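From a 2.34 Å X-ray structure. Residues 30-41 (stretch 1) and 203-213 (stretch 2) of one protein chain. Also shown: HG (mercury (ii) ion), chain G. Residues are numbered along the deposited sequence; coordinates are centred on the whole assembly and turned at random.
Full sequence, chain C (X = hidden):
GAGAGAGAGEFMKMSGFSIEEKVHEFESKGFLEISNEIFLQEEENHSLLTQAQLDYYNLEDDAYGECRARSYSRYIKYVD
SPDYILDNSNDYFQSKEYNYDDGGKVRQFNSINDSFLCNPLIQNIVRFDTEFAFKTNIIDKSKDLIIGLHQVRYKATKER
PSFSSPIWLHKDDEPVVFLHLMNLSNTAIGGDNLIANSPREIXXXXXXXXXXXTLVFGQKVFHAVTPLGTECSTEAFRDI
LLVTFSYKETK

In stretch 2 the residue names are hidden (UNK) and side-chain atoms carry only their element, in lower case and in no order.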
# COMPACT_ATOMS: atom_id res chain seq x y z
N GLY C 30 0.59 18.28 23.61
CA GLY C 30 0.38 19.27 22.58
C GLY C 30 -0.32 18.75 21.35
O GLY C 30 -0.62 19.53 20.44
N PHE C 31 -0.54 17.44 21.31
CA PHE C 31 -1.22 16.79 20.16
C PHE C 31 -1.88 15.51 20.66
O PHE C 31 -1.52 15.03 21.74
CB PHE C 31 -0.22 16.52 19.03
CG PHE C 31 0.72 15.37 19.29
CD1 PHE C 31 1.89 15.57 20.02
CD2 PHE C 31 0.44 14.10 18.82
CE1 PHE C 31 2.75 14.51 20.26
CE2 PHE C 31 1.31 13.05 19.07
CZ PHE C 31 2.46 13.26 19.78
N LEU C 32 -2.82 14.97 19.88
CA LEU C 32 -3.52 13.74 20.31
C LEU C 32 -4.15 13.05 19.09
O LEU C 32 -4.91 13.71 18.37
CB LEU C 32 -4.61 14.15 21.31
CG LEU C 32 -5.10 13.05 22.24
CD1 LEU C 32 -6.51 12.61 21.86
CD2 LEU C 32 -4.16 11.86 22.23
N GLU C 33 -3.81 11.78 18.88
CA GLU C 33 -4.41 11.01 17.76
C GLU C 33 -5.69 10.36 18.30
O GLU C 33 -5.65 9.82 19.41
CB GLU C 33 -3.44 9.96 17.23
CG GLU C 33 -1.99 10.42 17.22
CD GLU C 33 -0.97 9.30 17.16
OE1 GLU C 33 -0.05 9.29 18.01
OE2 GLU C 33 -1.10 8.43 16.28
N ILE C 34 -6.78 10.44 17.54
CA ILE C 34 -8.07 9.84 17.98
C ILE C 34 -8.53 8.85 16.92
O ILE C 34 -8.45 9.18 15.73
CB ILE C 34 -9.12 10.94 18.23
CG1 ILE C 34 -8.70 11.88 19.36
CG2 ILE C 34 -10.48 10.32 18.49
CD1 ILE C 34 -9.53 13.13 19.46
N SER C 35 -9.00 7.67 17.35
CA SER C 35 -9.49 6.63 16.41
C SER C 35 -10.88 7.01 15.91
O SER C 35 -11.55 7.80 16.59
CB SER C 35 -9.49 5.27 17.06
OG SER C 35 -8.22 5.00 17.64
N ASN C 36 -11.32 6.42 14.80
CA ASN C 36 -12.64 6.74 14.20
C ASN C 36 -13.78 5.97 14.89
O ASN C 36 -14.94 6.26 14.57
CB ASN C 36 -12.66 6.48 12.69
CG ASN C 36 -12.06 5.14 12.31
OD1 ASN C 36 -11.64 4.37 13.18
ND2 ASN C 36 -12.01 4.85 11.02
N GLU C 37 -13.43 5.05 15.79
CA GLU C 37 -14.44 4.22 16.50
C GLU C 37 -15.49 5.10 17.18
O GLU C 37 -16.67 4.72 17.15
CB GLU C 37 -13.76 3.28 17.51
CG GLU C 37 -12.32 3.64 17.80
CD GLU C 37 -11.71 2.84 18.94
OE1 GLU C 37 -10.47 2.68 18.96
OE2 GLU C 37 -12.47 2.37 19.81
N ILE C 38 -15.07 6.21 17.78
CA ILE C 38 -16.02 7.10 18.51
C ILE C 38 -17.03 7.71 17.53
O ILE C 38 -18.11 8.11 17.99
CB ILE C 38 -15.27 8.19 19.29
CG1 ILE C 38 -14.59 9.19 18.35
CG2 ILE C 38 -14.28 7.58 20.27
CD1 ILE C 38 -13.79 10.25 19.06
N PHE C 39 -16.68 7.79 16.24
CA PHE C 39 -17.60 8.38 15.24
C PHE C 39 -18.28 7.28 14.42
O PHE C 39 -19.05 7.61 13.50
CB PHE C 39 -16.84 9.37 14.34
CG PHE C 39 -16.04 10.40 15.09
CD1 PHE C 39 -16.63 11.21 16.04
CD2 PHE C 39 -14.68 10.57 14.84
CE1 PHE C 39 -15.90 12.16 16.73
CE2 PHE C 39 -13.95 11.52 15.53
CZ PHE C 39 -14.56 12.32 16.47
N LEU C 40 -18.03 6.02 14.77
CA LEU C 40 -18.64 4.88 14.02
C LEU C 40 -19.27 3.89 15.00
O LEU C 40 -18.91 2.70 14.96
CB LEU C 40 -17.55 4.21 13.17
CG LEU C 40 -17.03 5.05 12.01
CD1 LEU C 40 -15.73 4.47 11.48
CD2 LEU C 40 -18.06 5.14 10.90
N GLN C 41 -20.19 4.38 15.85
CA GLN C 41 -20.87 3.50 16.83
C GLN C 41 -22.27 3.16 16.32
O GLN C 41 -22.92 2.28 16.91
CB GLN C 41 -20.92 4.17 18.20
CG GLN C 41 -19.56 4.27 18.88
CD GLN C 41 -18.86 2.94 18.95
OE1 GLN C 41 -18.43 2.38 17.94
NE2 GLN C 41 -18.74 2.41 20.16
N UNK C 203 9.49 14.54 16.10
CA UNK C 203 9.27 13.69 17.29
C UNK C 203 8.24 12.60 17.01
O UNK C 203 8.42 11.49 17.53
n UNK C 203 10.72 15.23 19.83
c UNK C 203 9.87 15.57 18.88
o UNK C 203 9.89 16.66 18.33
c UNK C 203 8.84 14.53 18.50
N UNK C 204 7.21 12.90 16.23
CA UNK C 204 6.16 11.89 15.96
C UNK C 204 5.75 11.92 14.49
O UNK C 204 5.75 13.00 13.89
c UNK C 204 4.96 12.13 16.88
c UNK C 204 4.25 9.79 17.52
c UNK C 204 3.89 11.06 16.79
o UNK C 204 3.49 8.84 17.56
n UNK C 204 5.44 9.78 18.11
N UNK C 205 5.42 10.74 13.94
CA UNK C 205 4.97 10.59 12.54
C UNK C 205 3.58 9.94 12.56
O UNK C 205 3.46 8.80 13.04
c UNK C 205 4.26 8.52 8.59
c UNK C 205 5.00 9.14 7.61
c UNK C 205 6.36 10.15 9.30
c UNK C 205 6.05 9.96 7.97
c UNK C 205 4.57 8.71 9.93
c UNK C 205 5.63 9.53 10.30
c UNK C 205 5.97 9.74 11.75
N UNK C 206 2.57 10.65 12.07
CA UNK C 206 1.18 10.12 12.07
C UNK C 206 0.65 10.08 10.64
O UNK C 206 0.70 11.12 9.96
c UNK C 206 0.28 10.96 12.99
c UNK C 206 -1.16 10.46 12.95
c UNK C 206 0.82 11.01 14.42
c UNK C 206 0.77 12.39 15.04
N UNK C 207 0.17 8.92 10.20
CA UNK C 207 -0.39 8.77 8.84
C UNK C 207 -1.88 8.46 8.94
O UNK C 207 -2.22 7.34 9.35
c UNK C 207 0.34 7.70 8.07
o UNK C 207 -0.19 7.58 6.76
N UNK C 208 -2.74 9.43 8.60
CA UNK C 208 -4.20 9.19 8.63
C UNK C 208 -4.54 8.33 7.41
O UNK C 208 -4.33 8.81 6.29
c UNK C 208 -5.53 12.64 9.85
c UNK C 208 -4.55 11.49 9.75
c UNK C 208 -4.46 10.75 11.08
c UNK C 208 -4.93 10.53 8.62
N UNK C 209 -5.03 7.11 7.64
CA UNK C 209 -5.33 6.18 6.52
C UNK C 209 -6.85 6.03 6.33
O UNK C 209 -7.35 6.51 5.31
c UNK C 209 -4.69 2.46 5.82
c UNK C 209 -5.18 1.66 4.64
c UNK C 209 -4.54 3.94 5.52
n UNK C 209 -4.60 0.30 4.62
c UNK C 209 -4.67 4.82 6.76
N UNK C 210 -7.55 5.37 7.26
CA UNK C 210 -9.00 5.19 7.05
C UNK C 210 -9.78 6.46 7.41
O UNK C 210 -9.31 7.22 8.27
o UNK C 210 -8.15 1.78 9.66
o UNK C 210 -10.03 2.32 10.65
c UNK C 210 -9.53 4.00 7.85
c UNK C 210 -9.01 3.96 9.27
c UNK C 210 -9.07 2.58 9.91
N UNK C 211 -10.97 6.68 6.81
CA UNK C 211 -11.81 7.84 7.10
C UNK C 211 -12.19 7.99 8.59
O UNK C 211 -12.31 6.99 9.28
c UNK C 211 -13.06 7.60 6.26
c UNK C 211 -11.54 5.84 5.75
c UNK C 211 -12.56 6.76 5.11
N UNK C 212 -12.37 9.25 8.99
CA UNK C 212 -12.70 9.72 10.36
C UNK C 212 -11.51 9.53 11.30
O UNK C 212 -11.70 9.70 12.51
c UNK C 212 -15.22 9.30 9.99
c UNK C 212 -16.46 8.69 10.61
c UNK C 212 -14.01 9.14 10.91
c UNK C 212 -15.45 10.76 9.66
N UNK C 213 -10.32 9.22 10.76
CA UNK C 213 -9.13 9.19 11.64
C UNK C 213 -8.89 10.65 12.02
O UNK C 213 -9.01 11.53 11.15
c UNK C 213 -6.64 6.27 10.89
o UNK C 213 -6.03 5.69 11.80
o UNK C 213 -6.27 6.29 9.70
c UNK C 213 -7.93 6.99 11.25
c UNK C 213 -7.95 8.48 10.98
HG HG G . -6.61 -0.04 8.52

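Position 203 carries two side-chain carbons, the second bearing one oxygen and one nitrogen, and makes no contact with stretch 1. This is the primary amide of Asn203. OD1 is hydrogen-bonded elsewhere in the structure, and ND2 to a residue just before or after one of the stretches, so both ends of the amide are used. Position 204 has three carbons, the third bearing oxygen and nitrogen; a carbon of the chain lies near the ring of Phe31, and the oxygen near Glu33. This is Gln204. Its CG approaches the ring obliquely, 4.0 Å from Phe31 CE2, while Gln204 OE1, hydrogen-bonded elsewhere in the structure, comes 3.6 Å from Glu33 OE1.

At 205 one carbon leads to a ring of six carbons with no oxygen: Phe205. Its CA-to-CB bond points away from stretch 1, as expected for the alternation of a strand, and the ring is buried. Position 206 points back toward stretch 1 with four carbons, forked at the first, one arm two carbons long; that arm meets Phe31 and Glu33. This is Ile206, a branched apolar chain filling the space between neighbours: its CD1 is 4.1 Å from Phe31 CE2, and its CG1 is 3.7 Å from Glu33 CD.

Position 207, one carbon and one oxygen, is Ser207, whose small hydroxyl is easily accommodated at a partly exposed place facing away. Position 208 has four carbons forked at the second and no contact to stretch 1: Leu208, apolar as suits its burial. Four carbons in a row ending in nitrogen make 209 Lys209, whose exposed chain suits a charged end.

At 210 three carbons end in two oxygens, one meeting the Asn36 amide, the other the mercury ion. This is Glu210: OE2 accepts a hydrogen bond from Asn36 ND2 at 3.2 Å, and OE1 binds HG at 2.6 Å. Position 211 closes three carbons onto its own nitrogen, and its backbone O accepts a 2.8 Å hydrogen bond from Asn36 ND2. It is Pro211, whose phi of -56° fits the second place of a type II turn.

Position 212 has four carbons forked at the second, packed against Phe39 and Leu40: Leu212. Its phi is positive, at 70°, as the third place of this turn requires. Its CD1 lies 3.8 Å from Phe39 CB and 3.9 Å from Leu40 CD2. Position 213, three carbons and two oxygens, meets Ile34 through its backbone. It is Glu213, whose C lies 4.0 Å from Ile34 O; its carboxylate can accept from backbone N-H groups, and OE1 takes a hydrogen bond from Lys209 N at 2.5 Å, tying the loop together.

The contact thus has two parts. Near the strands, Phe31 and Glu33 meet Gln204 and Ile206 through side chains. Farther along, the turn comes close to Asn36, whose amide nitrogen reads a carboxylate and a carbonyl at once, while Leu212 adds apolar packing.

Stretch 2 203-213: NQFISLKEPLE
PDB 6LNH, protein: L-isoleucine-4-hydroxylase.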